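Local coordinates for MarR family transcriptional regulator (Peptoclostridium difficile, PDB 5ERI), which probably binds DNA as a dimeric winged helix-turn-helix regulator of the MarR family and thereby controls transcription, at residues D45-E50 with N131-I136; K49-Q54 with A96-K101; F58-R63 with A84-A89; M78-K83 with N162-V167. All blocks are in the same frame, centred on the assembly; numbering follows the deposited sequence.

Contact 1 of 4, residues D45-E50 with N131-I136; sequences DIKYKE and NRSIEI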
loop_
_atom_site.group_PDB
_atom_site.type_symbol
_atom_site.label_atom_id
_atom_site.label_comp_id
_atom_site.label_asym_id
_atom_site.label_seq_id
_atom_site.Cartn_x
_atom_site.Cartn_y
_atom_site.Cartn_z
ATOM N N ASP A 45 5.535 3.555 -9.692
ATOM C CA ASP A 45 6.964 3.243 -9.850
ATOM C C ASP A 45 7.459 3.330 -11.318
ATOM O O ASP A 45 8.628 3.678 -11.519
ATOM C CB ASP A 45 7.301 1.848 -9.248
ATOM C CG ASP A 45 7.475 1.861 -7.718
ATOM O OD1 ASP A 45 7.004 2.783 -7.042
ATOM O OD2 ASP A 45 8.089 0.930 -7.187
ATOM N N ILE A 46 6.605 3.041 -12.319
ATOM C CA ILE A 46 6.996 3.164 -13.758
ATOM C C ILE A 46 7.034 4.635 -14.177
ATOM O O ILE A 46 7.985 5.126 -14.791
ATOM C CB ILE A 46 6.048 2.364 -14.726
ATOM C CG1 ILE A 46 5.850 0.880 -14.295
ATOM C CG2 ILE A 46 6.520 2.427 -16.183
ATOM C CD1 ILE A 46 7.095 0.084 -14.052
ATOM N N LYS A 47 5.989 5.357 -13.835
ATOM C CA LYS A 47 5.870 6.761 -14.253
ATOM C C LYS A 47 6.930 7.634 -13.578
ATOM O O LYS A 47 7.457 8.548 -14.170
ATOM C CB LYS A 47 4.470 7.272 -13.942
ATOM C CG LYS A 47 3.366 6.410 -14.566
ATOM C CD LYS A 47 1.992 7.084 -14.598
ATOM C CE LYS A 47 1.185 6.977 -13.292
ATOM N NZ LYS A 47 -0.208 7.562 -13.389
ATOM N N TYR A 48 7.315 7.299 -12.361
ATOM C CA TYR A 48 8.121 8.222 -11.583
ATOM C C TYR A 48 9.548 7.787 -11.484
ATOM O O TYR A 48 10.310 8.409 -10.712
ATOM C CB TYR A 48 7.551 8.370 -10.183
ATOM C CG TYR A 48 6.231 9.060 -10.124
ATOM C CD1 TYR A 48 6.075 10.318 -10.689
ATOM C CD2 TYR A 48 5.127 8.464 -9.476
ATOM C CE1 TYR A 48 4.854 10.955 -10.649
ATOM C CE2 TYR A 48 3.898 9.086 -9.438
ATOM C CZ TYR A 48 3.757 10.335 -10.010
ATOM O OH TYR A 48 2.510 10.949 -9.927
ATOM N N LYS A 49 9.945 6.757 -12.246
ATOM C CA LYS A 49 11.356 6.278 -12.228
ATOM C C LYS A 49 12.319 7.344 -12.755
ATOM O O LYS A 49 13.409 7.550 -12.177
ATOM C CB LYS A 49 11.558 4.985 -13.062
ATOM C CG LYS A 49 13.039 4.595 -13.308
ATOM C CD LYS A 49 13.171 3.266 -14.046
ATOM C CE LYS A 49 14.476 3.178 -14.842
ATOM N NZ LYS A 49 14.283 3.422 -16.310
ATOM N N GLU A 50 11.916 7.984 -13.866
ATOM C CA GLU A 50 12.724 9.016 -14.491
ATOM C C GLU A 50 12.894 10.219 -13.574
ATOM O O GLU A 50 14.014 10.680 -13.417
ATOM C CB GLU A 50 12.232 9.394 -15.909
ATOM C CG GLU A 50 13.259 9.062 -17.013
ATOM C CD GLU A 50 13.606 7.568 -17.151
ATOM O OE1 GLU A 50 13.169 6.967 -18.162
ATOM O OE2 GLU A 50 14.334 6.990 -16.290
ATOM N N ASN A 131 -4.844 12.127 -11.225
ATOM C CA ASN A 131 -6.180 12.227 -11.859
ATOM C C ASN A 131 -6.298 11.204 -12.989
ATOM O O ASN A 131 -7.361 10.667 -13.211
ATOM C CB ASN A 131 -6.436 13.610 -12.401
ATOM C CG ASN A 131 -6.746 14.623 -11.310
ATOM O OD1 ASN A 131 -7.314 14.310 -10.247
ATOM N ND2 ASN A 131 -6.419 15.868 -11.601
ATOM N N ARG A 132 -5.188 10.931 -13.670
ATOM C CA ARG A 132 -5.205 9.881 -14.671
ATOM C C ARG A 132 -5.458 8.481 -14.039
ATOM O O ARG A 132 -6.244 7.658 -14.615
ATOM C CB ARG A 132 -3.901 9.922 -15.461
ATOM C CG ARG A 132 -3.975 9.041 -16.693
ATOM C CD ARG A 132 -2.842 8.039 -16.736
ATOM N NE ARG A 132 -2.990 7.108 -17.841
ATOM C CZ ARG A 132 -2.191 6.067 -18.025
ATOM N NH1 ARG A 132 -1.204 5.828 -17.170
ATOM N NH2 ARG A 132 -2.366 5.266 -19.062
ATOM N N SER A 133 -4.847 8.223 -12.846
ATOM C CA SER A 133 -5.039 6.903 -12.170
ATOM C C SER A 133 -6.424 6.799 -11.680
ATOM O O SER A 133 -7.020 5.720 -11.658
ATOM C CB SER A 133 -4.060 6.665 -11.002
ATOM O OG SER A 133 -2.827 7.247 -11.304
ATOM N N ILE A 134 -6.951 7.934 -11.240
ATOM C CA ILE A 134 -8.323 7.991 -10.725
ATOM C C ILE A 134 -9.311 7.634 -11.834
ATOM O O ILE A 134 -10.268 6.906 -11.629
ATOM C CB ILE A 134 -8.683 9.422 -10.261
ATOM C CG1 ILE A 134 -8.127 9.688 -8.854
ATOM C CG2 ILE A 134 -10.202 9.614 -10.238
ATOM C CD1 ILE A 134 -8.006 11.156 -8.561
ATOM N N GLU A 135 -9.057 8.173 -13.003
ATOM C CA GLU A 135 -9.933 7.901 -14.128
ATOM C C GLU A 135 -9.983 6.361 -14.436
ATOM O O GLU A 135 -11.067 5.776 -14.592
ATOM C CB GLU A 135 -9.500 8.764 -15.338
ATOM C CG GLU A 135 -10.326 10.061 -15.523
ATOM C CD GLU A 135 -9.676 11.409 -15.051
ATOM O OE1 GLU A 135 -9.533 11.686 -13.788
ATOM O OE2 GLU A 135 -9.377 12.243 -15.974
ATOM N N ILE A 136 -8.805 5.737 -14.435
ATOM C CA ILE A 136 -8.644 4.289 -14.641
ATOM C C ILE A 136 -9.400 3.551 -13.593
ATOM O O ILE A 136 -10.075 2.611 -13.939
ATOM C CB ILE A 136 -7.169 3.834 -14.660
ATOM C CG1 ILE A 136 -6.480 4.377 -15.927
ATOM C CG2 ILE A 136 -7.061 2.316 -14.705
ATOM C CD1 ILE A 136 -4.952 4.402 -15.922
#

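Contact 2 of 4, residues K49-Q54 with A96-K101; sequences KELKLQ and AGYVDK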
loop_
_atom_site.group_PDB
_atom_site.type_symbol
_atom_site.label_atom_id
_atom_site.label_comp_id
_atom_site.label_asym_id
_atom_site.label_seq_id
_atom_site.Cartn_x
_atom_site.Cartn_y
_atom_site.Cartn_z
ATOM N N LYS A 49 9.945 6.757 -12.246
ATOM C CA LYS A 49 11.356 6.278 -12.228
ATOM C C LYS A 49 12.319 7.344 -12.755
ATOM O O LYS A 49 13.409 7.550 -12.177
ATOM C CB LYS A 49 11.558 4.985 -13.062
ATOM C CG LYS A 49 13.039 4.595 -13.308
ATOM C CD LYS A 49 13.171 3.266 -14.046
ATOM C CE LYS A 49 14.476 3.178 -14.842
ATOM N NZ LYS A 49 14.283 3.422 -16.310
ATOM N N GLU A 50 11.916 7.984 -13.866
ATOM C CA GLU A 50 12.724 9.016 -14.491
ATOM C C GLU A 50 12.894 10.219 -13.574
ATOM O O GLU A 50 14.014 10.680 -13.417
ATOM C CB GLU A 50 12.232 9.394 -15.909
ATOM C CG GLU A 50 13.259 9.062 -17.013
ATOM C CD GLU A 50 13.606 7.568 -17.151
ATOM O OE1 GLU A 50 13.169 6.967 -18.162
ATOM O OE2 GLU A 50 14.334 6.990 -16.290
ATOM N N LEU A 51 11.817 10.680 -12.935
ATOM C CA LEU A 51 11.933 11.693 -11.896
ATOM C C LEU A 51 12.554 11.283 -10.562
ATOM O O LEU A 51 12.672 12.115 -9.681
ATOM C CB LEU A 51 10.575 12.285 -11.611
ATOM C CG LEU A 51 10.010 13.030 -12.806
ATOM C CD1 LEU A 51 8.523 13.271 -12.614
ATOM C CD2 LEU A 51 10.770 14.347 -12.975
ATOM N N LYS A 52 12.940 10.026 -10.381
ATOM C CA LYS A 52 13.462 9.552 -9.085
ATOM C C LYS A 52 12.491 9.724 -7.878
ATOM O O LYS A 52 12.875 9.928 -6.732
ATOM C CB LYS A 52 14.849 10.141 -8.832
ATOM C CG LYS A 52 15.940 9.074 -9.015
ATOM C CD LYS A 52 17.342 9.648 -9.253
ATOM C CE LYS A 52 18.468 8.707 -8.788
ATOM N NZ LYS A 52 19.026 7.830 -9.863
ATOM N N LEU A 53 11.207 9.599 -8.163
ATOM C CA LEU A 53 10.135 9.732 -7.166
ATOM C C LEU A 53 9.345 8.427 -6.916
ATOM O O LEU A 53 8.200 8.454 -6.403
ATOM C CB LEU A 53 9.175 10.823 -7.648
ATOM C CG LEU A 53 9.689 12.233 -7.371
ATOM C CD1 LEU A 53 8.857 13.230 -8.129
ATOM C CD2 LEU A 53 9.746 12.661 -5.913
ATOM N N GLN A 54 9.967 7.287 -7.233
ATOM C CA GLN A 54 9.346 5.946 -7.089
ATOM C C GLN A 54 9.317 5.495 -5.593
ATOM O O GLN A 54 9.910 6.152 -4.708
ATOM C CB GLN A 54 10.086 4.925 -7.994
ATOM C CG GLN A 54 11.596 5.130 -8.075
ATOM C CD GLN A 54 12.201 4.284 -9.123
ATOM O OE1 GLN A 54 11.552 3.377 -9.657
ATOM N NE2 GLN A 54 13.453 4.566 -9.449
ATOM N N ALA A 96 17.875 14.468 -3.500
ATOM C CA ALA A 96 17.449 14.701 -4.888
ATOM C C ALA A 96 17.033 16.162 -5.156
ATOM O O ALA A 96 16.573 16.445 -6.265
ATOM C CB ALA A 96 16.312 13.773 -5.246
ATOM N N GLY A 97 17.144 17.072 -4.162
ATOM C CA GLY A 97 16.790 18.514 -4.384
ATOM C C GLY A 97 15.288 18.853 -4.484
ATOM O O GLY A 97 14.896 19.842 -5.124
ATOM N N TYR A 98 14.419 18.048 -3.866
ATOM C CA TYR A 98 12.984 18.318 -3.998
ATOM C C TYR A 98 12.484 19.036 -2.748
ATOM O O TYR A 98 11.480 19.717 -2.773
ATOM C CB TYR A 98 12.208 17.030 -4.226
ATOM C CG TYR A 98 12.282 16.419 -5.589
ATOM C CD1 TYR A 98 11.767 17.076 -6.661
ATOM C CD2 TYR A 98 12.739 15.118 -5.771
ATOM C CE1 TYR A 98 11.762 16.506 -7.911
ATOM C CE2 TYR A 98 12.751 14.525 -7.026
ATOM C CZ TYR A 98 12.244 15.244 -8.094
ATOM O OH TYR A 98 12.241 14.754 -9.362
ATOM N N VAL A 99 13.229 18.925 -1.663
ATOM C CA VAL A 99 12.772 19.411 -0.386
ATOM C C VAL A 99 13.905 20.079 0.358
ATOM O O VAL A 99 15.032 19.647 0.270
ATOM C CB VAL A 99 12.285 18.218 0.467
ATOM C CG1 VAL A 99 12.093 18.582 1.919
ATOM C CG2 VAL A 99 10.968 17.712 -0.097
ATOM N N ASP A 100 13.577 21.117 1.123
ATOM C CA ASP A 100 14.507 21.724 2.082
ATOM C C ASP A 100 13.934 21.480 3.452
ATOM O O ASP A 100 12.736 21.479 3.605
ATOM C CB ASP A 100 14.630 23.238 1.854
ATOM C CG ASP A 100 15.360 23.588 0.558
ATOM O OD1 ASP A 100 16.360 22.880 0.199
ATOM O OD2 ASP A 100 14.923 24.575 -0.085
ATOM N N LYS A 101 14.780 21.194 4.430
ATOM C CA LYS A 101 14.368 21.125 5.836
ATOM C C LYS A 101 15.151 22.161 6.624
ATOM O O LYS A 101 16.339 22.383 6.363
ATOM C CB LYS A 101 14.554 19.755 6.474
ATOM C CG LYS A 101 15.966 19.309 6.784
ATOM C CD LYS A 101 15.939 17.947 7.509
ATOM C CE LYS A 101 17.342 17.419 7.867
ATOM N NZ LYS A 101 18.286 17.093 6.735
#

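Contact 3 of 4, residues F58-R63 with A84-A89; sequences FTFLTR and ATTTKA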
loop_
_atom_site.group_PDB
_atom_site.type_symbol
_atom_site.label_atom_id
_atom_site.label_comp_id
_atom_site.label_asym_id
_atom_site.label_seq_id
_atom_site.Cartn_x
_atom_site.Cartn_y
_atom_site.Cartn_z
ATOM N N PHE A 58 6.839 10.231 -4.211
ATOM C CA PHE A 58 5.922 11.250 -4.740
ATOM C C PHE A 58 4.847 11.535 -3.727
ATOM O O PHE A 58 4.363 12.623 -3.616
ATOM C CB PHE A 58 5.307 10.785 -6.039
ATOM C CG PHE A 58 4.390 9.596 -5.878
ATOM C CD1 PHE A 58 4.892 8.328 -5.912
ATOM C CD2 PHE A 58 3.009 9.762 -5.717
ATOM C CE1 PHE A 58 4.075 7.248 -5.752
ATOM C CE2 PHE A 58 2.162 8.668 -5.570
ATOM C CZ PHE A 58 2.707 7.406 -5.588
ATOM N N THR A 59 4.529 10.571 -2.892
ATOM C CA THR A 59 3.507 10.764 -1.866
ATOM C C THR A 59 3.949 11.802 -0.806
ATOM O O THR A 59 3.215 12.699 -0.457
ATOM C CB THR A 59 3.199 9.426 -1.243
ATOM O OG1 THR A 59 2.613 8.617 -2.262
ATOM C CG2 THR A 59 2.220 9.556 -0.112
ATOM N N PHE A 60 5.147 11.637 -0.294
ATOM C CA PHE A 60 5.712 12.584 0.640
ATOM C C PHE A 60 5.849 13.962 0.035
ATOM O O PHE A 60 5.525 14.991 0.674
ATOM C CB PHE A 60 7.091 12.072 1.174
ATOM C CG PHE A 60 6.997 10.807 2.039
ATOM C CD1 PHE A 60 6.757 10.894 3.408
ATOM C CD2 PHE A 60 7.177 9.566 1.495
ATOM C CE1 PHE A 60 6.629 9.762 4.208
ATOM C CE2 PHE A 60 7.100 8.405 2.297
ATOM C CZ PHE A 60 6.776 8.485 3.640
ATOM N N LEU A 61 6.327 14.000 -1.197
ATOM C CA LEU A 61 6.466 15.275 -1.880
ATOM C C LEU A 61 5.151 16.054 -2.016
ATOM O O LEU A 61 5.088 17.252 -1.693
ATOM C CB LEU A 61 7.117 15.063 -3.215
ATOM C CG LEU A 61 7.475 16.319 -4.006
ATOM C CD1 LEU A 61 8.200 17.254 -3.065
ATOM C CD2 LEU A 61 8.350 15.935 -5.196
ATOM N N THR A 62 4.086 15.403 -2.464
ATOM C CA THR A 62 2.806 16.112 -2.619
ATOM C C THR A 62 2.339 16.689 -1.313
ATOM O O THR A 62 1.805 17.796 -1.299
ATOM C CB THR A 62 1.659 15.232 -3.205
ATOM O OG1 THR A 62 1.355 14.188 -2.304
ATOM C CG2 THR A 62 2.053 14.570 -4.481
ATOM N N ARG A 63 2.476 15.937 -0.217
ATOM C CA ARG A 63 2.047 16.483 1.063
ATOM C C ARG A 63 2.853 17.683 1.520
ATOM O O ARG A 63 2.318 18.625 2.160
ATOM C CB ARG A 63 2.076 15.450 2.153
ATOM C CG ARG A 63 1.224 14.249 1.902
ATOM C CD ARG A 63 -0.171 14.567 1.360
ATOM N NE ARG A 63 -0.619 13.427 0.590
ATOM C CZ ARG A 63 -1.447 12.521 1.015
ATOM N NH1 ARG A 63 -2.013 12.649 2.212
ATOM N NH2 ARG A 63 -1.739 11.491 0.216
ATOM N N ALA A 84 10.410 6.870 11.416
ATOM C CA ALA A 84 11.578 6.305 10.719
ATOM C C ALA A 84 11.383 6.211 9.196
ATOM O O ALA A 84 12.260 6.544 8.381
ATOM C CB ALA A 84 11.895 4.923 11.288
ATOM N N THR A 85 10.192 5.803 8.797
ATOM C CA THR A 85 9.898 5.752 7.379
ATOM C C THR A 85 10.029 7.144 6.781
ATOM O O THR A 85 10.640 7.305 5.728
ATOM C CB THR A 85 8.469 5.207 7.154
ATOM O OG1 THR A 85 8.391 3.925 7.740
ATOM C CG2 THR A 85 8.146 5.078 5.674
ATOM N N THR A 86 9.434 8.135 7.461
ATOM C CA THR A 86 9.385 9.500 6.990
ATOM C C THR A 86 10.751 10.089 6.878
ATOM O O THR A 86 11.093 10.680 5.841
ATOM C CB THR A 86 8.515 10.356 7.905
ATOM O OG1 THR A 86 7.200 9.806 7.924
ATOM C CG2 THR A 86 8.442 11.804 7.408
ATOM N N THR A 87 11.560 9.886 7.915
ATOM C CA THR A 87 12.960 10.367 7.956
ATOM C C THR A 87 13.777 9.890 6.742
ATOM O O THR A 87 14.421 10.677 6.014
ATOM C CB THR A 87 13.595 9.857 9.309
ATOM O OG1 THR A 87 12.815 10.337 10.394
ATOM C CG2 THR A 87 15.069 10.303 9.524
ATOM N N LYS A 88 13.675 8.600 6.448
ATOM C CA LYS A 88 14.401 8.020 5.306
ATOM C C LYS A 88 13.930 8.583 4.005
ATOM O O LYS A 88 14.711 8.892 3.121
ATOM C CB LYS A 88 14.304 6.464 5.307
ATOM C CG LYS A 88 14.858 5.804 6.597
ATOM C CD LYS A 88 14.979 4.269 6.582
ATOM C CE LYS A 88 16.164 3.782 5.752
ATOM N NZ LYS A 88 17.473 3.996 6.436
ATOM N N ALA A 89 12.625 8.761 3.871
ATOM C CA ALA A 89 12.125 9.316 2.617
ATOM C C ALA A 89 12.494 10.801 2.455
ATOM O O ALA A 89 12.817 11.283 1.336
ATOM C CB ALA A 89 10.618 9.161 2.592
#

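Contact 4 of 4, residues M78-K83 with N162-V167; sequences MLKVDK and NEWFKV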
loop_
_atom_site.group_PDB
_atom_site.type_symbol
_atom_site.label_atom_id
_atom_site.label_comp_id
_atom_site.label_asym_id
_atom_site.label_seq_id
_atom_site.Cartn_x
_atom_site.Cartn_y
_atom_site.Cartn_z
ATOM N N MET A 78 -0.076 12.283 9.186
ATOM C CA MET A 78 -0.925 12.493 8.025
ATOM C C MET A 78 -0.918 11.251 7.083
ATOM O O MET A 78 -1.958 10.842 6.516
ATOM C CB MET A 78 -0.428 13.715 7.300
ATOM C CG MET A 78 -1.100 14.000 5.975
ATOM S SD MET A 78 -0.815 15.718 5.648
ATOM C CE MET A 78 -0.269 15.702 4.028
ATOM N N LEU A 79 0.225 10.619 6.987
ATOM C CA LEU A 79 0.420 9.519 6.064
ATOM C C LEU A 79 0.276 8.161 6.678
ATOM O O LEU A 79 0.360 7.105 6.002
ATOM C CB LEU A 79 1.781 9.676 5.428
ATOM C CG LEU A 79 1.794 10.803 4.426
ATOM C CD1 LEU A 79 3.188 10.953 3.877
ATOM C CD2 LEU A 79 0.844 10.595 3.226
ATOM N N LYS A 80 0.017 8.179 7.959
ATOM C CA LYS A 80 -0.120 6.956 8.742
ATOM C C LYS A 80 1.065 5.951 8.668
ATOM O O LYS A 80 0.913 4.732 8.477
ATOM C CB LYS A 80 -1.429 6.283 8.398
ATOM C CG LYS A 80 -2.622 7.198 8.193
ATOM C CD LYS A 80 -2.977 8.088 9.365
ATOM C CE LYS A 80 -4.153 8.934 8.895
ATOM N NZ LYS A 80 -4.258 10.262 9.512
ATOM N N VAL A 81 2.247 6.487 8.765
ATOM C CA VAL A 81 3.455 5.693 8.839
ATOM C C VAL A 81 4.258 6.132 10.079
ATOM O O VAL A 81 4.003 7.218 10.615
ATOM C CB VAL A 81 4.332 5.919 7.620
ATOM C CG1 VAL A 81 3.650 5.426 6.368
ATOM C CG2 VAL A 81 4.719 7.392 7.440
ATOM N N ASP A 82 5.230 5.326 10.497
ATOM C CA ASP A 82 6.129 5.696 11.600
ATOM C C ASP A 82 7.230 6.660 11.152
ATOM O O ASP A 82 7.530 6.794 9.949
ATOM C CB ASP A 82 6.749 4.472 12.260
ATOM C CG ASP A 82 7.725 3.757 11.350
ATOM O OD1 ASP A 82 7.926 4.248 10.211
ATOM O OD2 ASP A 82 8.273 2.691 11.763
ATOM N N LYS A 83 7.802 7.355 12.134
ATOM C CA LYS A 83 8.693 8.502 11.879
ATOM C C LYS A 83 9.963 8.075 11.120
ATOM O O LYS A 83 10.501 8.803 10.240
ATOM C CB LYS A 83 9.009 9.257 13.210
ATOM C CG LYS A 83 9.799 10.555 13.025
ATOM C CD LYS A 83 10.005 11.300 14.357
ATOM C CE LYS A 83 11.335 12.070 14.443
ATOM N NZ LYS A 83 12.490 11.187 14.826
ATOM N N ASN A 162 -8.273 5.245 13.563
ATOM C CA ASN A 162 -8.529 5.131 14.978
ATOM C C ASN A 162 -7.672 4.068 15.537
ATOM O O ASN A 162 -6.978 4.301 16.533
ATOM C CB ASN A 162 -9.989 4.735 15.282
ATOM C CG ASN A 162 -10.900 5.930 15.482
ATOM O OD1 ASN A 162 -11.378 6.174 16.601
ATOM N ND2 ASN A 162 -11.150 6.683 14.404
ATOM N N GLU A 163 -7.691 2.895 14.903
ATOM C CA GLU A 163 -6.890 1.833 15.451
ATOM C C GLU A 163 -5.427 2.170 15.389
ATOM O O GLU A 163 -4.675 1.871 16.331
ATOM C CB GLU A 163 -7.132 0.484 14.780
ATOM C CG GLU A 163 -7.905 -0.527 15.646
ATOM C CD GLU A 163 -7.129 -1.037 16.865
ATOM O OE1 GLU A 163 -7.180 -0.352 17.910
ATOM O OE2 GLU A 163 -6.457 -2.096 16.795
ATOM N N TRP A 164 -4.988 2.754 14.278
ATOM C CA TRP A 164 -3.561 3.104 14.196
ATOM C C TRP A 164 -3.141 4.099 15.346
ATOM O O TRP A 164 -2.087 3.945 15.918
ATOM C CB TRP A 164 -3.161 3.639 12.801
ATOM C CG TRP A 164 -1.706 4.000 12.684
ATOM C CD1 TRP A 164 -0.636 3.116 12.664
ATOM C CD2 TRP A 164 -1.135 5.309 12.593
ATOM N NE1 TRP A 164 0.529 3.804 12.527
ATOM C CE2 TRP A 164 0.267 5.145 12.517
ATOM C CE3 TRP A 164 -1.661 6.599 12.624
ATOM C CZ2 TRP A 164 1.151 6.219 12.410
ATOM C CZ3 TRP A 164 -0.778 7.693 12.536
ATOM C CH2 TRP A 164 0.619 7.484 12.408
ATOM N N PHE A 165 -3.959 5.093 15.676
ATOM C CA PHE A 165 -3.610 6.024 16.779
ATOM C C PHE A 165 -3.490 5.306 18.146
ATOM O O PHE A 165 -2.548 5.571 18.909
ATOM C CB PHE A 165 -4.550 7.214 16.826
ATOM C CG PHE A 165 -4.225 8.258 15.796
ATOM C CD1 PHE A 165 -4.295 7.966 14.426
ATOM C CD2 PHE A 165 -3.840 9.540 16.177
ATOM C CE1 PHE A 165 -3.999 8.928 13.464
ATOM C CE2 PHE A 165 -3.545 10.514 15.218
ATOM C CZ PHE A 165 -3.624 10.205 13.860
ATOM N N LYS A 166 -4.395 4.360 18.419
ATOM C CA LYS A 166 -4.316 3.526 19.626
ATOM C C LYS A 166 -3.036 2.691 19.698
ATOM O O LYS A 166 -2.397 2.595 20.739
ATOM C CB LYS A 166 -5.543 2.602 19.733
ATOM C CG LYS A 166 -6.838 3.363 19.946
ATOM C CD LYS A 166 -8.009 2.409 20.155
ATOM C CE LYS A 166 -9.346 3.070 19.826
ATOM N NZ LYS A 166 -10.359 2.008 19.576
ATOM N N VAL A 167 -2.670 2.091 18.582
ATOM C CA VAL A 167 -1.653 1.058 18.569
ATOM C C VAL A 167 -0.250 1.657 18.407
ATOM O O VAL A 167 0.738 1.002 18.746
ATOM C CB VAL A 167 -2.013 -0.017 17.473
ATOM C CG1 VAL A 167 -0.924 -0.220 16.422
ATOM C CG2 VAL A 167 -2.382 -1.352 18.078
#

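Contact 1 of 4, residues D45-E50 with N131-I136
Lys47, at the end of helix 29-47, and Ser133, in helix 117-138, bring the two backbones nearest each other, yet their CA atoms stay 11.1 Å apart, so long side chains must make the contact. Lys47 suits the task: it is extended except for a bend at its third torsion (chi3 -83°), and its ammonium arrives beside the second helix, with NZ 3.4 Å from Ser133 OG. The small serine lets NZ come close to the helix. Both polar groups have firmer partners on the preceding turn, where the Glu129 carboxylate forms a salt bridge with Lys47 NZ and the Glu129 backbone O is hydrogen-bonded to Ser133 OG. Arg132 reaches in from the same helix; its NH1 lies 4.3 Å from Lys47 NZ, which sits at the edge of the guanidinium and near its plane. One guanidinium face is covered by Ile136 CD1, 3.8 Å above the centre, an apolar support one turn further along. Arg132 NH2 is salt-bridged to Glu163 of the second subunit. The two cations therefore draw on separate carboxylates, one in each subunit, which probably offsets their mutual repulsion and ties this polar contact to the dimer interface.

Contact 2 of 4, residues K49-Q54 with A96-K101
Tyr98 meets Leu51 and Leu53 where the wing of the winged helix-turn-helix domain begins, and so joins the strand 99-103 end of the wing to the loop between helices 29-47 and 57-66. Ala96 follows directly on helix 83-95; its carbonyl O stands 4.1 Å above the plane of the Tyr98 ring, toward the rim, and accepts a hydrogen bond from Lys118, whose ammonium also makes a cation-pi contact with that ring. Gly97 closes the helix in a Schellman motif, and its positive phi (74°) is a conformation glycine adopts easily. Tyr98 follows, its ring directed at the loop. Leu53 comes from the opposite direction and lays a methyl over one ring face: CD2 is 4.1 Å from the ring centroid in a CH-pi contact. The other methyl, CD1, reaches the phenol end and lies 3.9 Å from Tyr98 CZ. The two branches thus share the CD2-CE2-CZ side of the ring, and Leu61 and Leu93 also pack on both Leu53 and Tyr98. While the chain runs on into the strand, with Val99 buried on Leu61, Ile64 and Leu93 and Asp100 paired through its backbone with Thr114, the Tyr98 hydroxyl stays fixed on the loop: OH donates to Leu51 O at 2.7 Å, in the carbonyl plane on a lone pair, with a C=O...OH angle of 138°.

Contact 3 of 4, residues F58-R63 with A84-A89
Phe60 projects from helix 57-66 onto Thr85, Thr86 and Ala89 of helix 83-95, the second helix of the helix-turn-helix unit, which in MarR proteins is the one that reads DNA. The short helical segments run almost perpendicular, at 88°, with their axes 10.9 Å apart, and the single aromatic ring bridges that separation.

The apolar part is a CH-pi contact. Ala89 CB sits over one face of the Phe60 ring, 3.8 Å from the centroid and only 18° off the ring normal, displaced toward the CD2 and CE2 rim. Alanine suits this place because a lone methyl lets the broad ring lie close to the helix backbone. Thr85 adds its methyl: CG2, anti to its own backbone N, comes obliquely to the ring, 4.2 Å from Phe60 CZ. Leu79 of helix 72-79 also packs on Phe60, so the phenylalanine touches both helices of the motif.

Among the polar groups, Thr85 turns its hydroxyl to Asp82 OD1 at the start of the helix, with which it is hydrogen-bonded, and leaves its methyl for the ring. Threonine serves well at this position, pairing a polar atom with an apolar one. One polar atom does border the ring without bonding to it. This is the buried hydroxyl of Thr86, satisfied by a hydrogen bond with Ser76 OG: Thr86 OG1 lies at the ring edge, near its plane, 3.8 Å from Phe60 CE1.

Contact 4 of 4, residues M78-K83 with N162-V167
Trp164 lays the face of its indole against the backbone of Lys80, whose CA lies 3.8 Å from the centroid of the six-membered ring and 12° off its normal, a CH-pi contact over the face. The lysine side chain bends at its second torsion (chi2 -58°) and brings CD to that same side of the indole, at the CE3 and CZ3 rim, with CD 3.8 Å from Trp164 CE3. Val81 adds its carbonyl, O standing 3.5 Å from Trp164 CZ2. Phe165 is a looser neighbour: Lys80 NZ approaches its ring at the edge, 4.2 Å from CE1.

Behind these contacts, the backbone of Lys80 takes positive phi just after helix 72-79, turning the chain across the indole. Its NZ is held by Asn77 O and makes a weak, long ion pair with Glu161. Trp164 reaches out from its helix with CG anti to the backbone N (chi1 -180°), and a large flat side chain suits a partner that is itself mostly backbone. Further out, the second subunit secures the turn, its Ser42 OG hydrogen-bonded to Lys80 O and its Arg38 NE to Leu79 O. Asp82, at the N-cap, then starts the next helix, its side chain capping a backbone N there. Residues 80-82 form the turn of the helix-turn-helix motif, and it rests on the C-terminal helix 143-167, which in MarR proteins belongs to the dimerisation region.

Contacts 2 and 3 are buried and lie in the DNA-binding domain, whereas contacts 1 and 4 are only partly buried, on opposite sides of the chain's centre; contact 4 joins the helix-turn-helix to the C-terminal helix. Contacts 1, 3 and 4 all touch the second subunit, and contact 2 does not. Aromatic faces under aliphatic groups recur in contacts 2, 3 and 4; contact 1 gathers two cations whose salt-bridge partners lie outside its segments. Contacts 1 and 2 share Lys49 and Glu50. Contacts 2 and 3 meet at Leu61, which packs on Leu53 and Tyr98. Contact 3 abuts contact 4 through Phe60 and Leu79. Arg132 and Glu163 connect contacts 1 and 4 across the dimer.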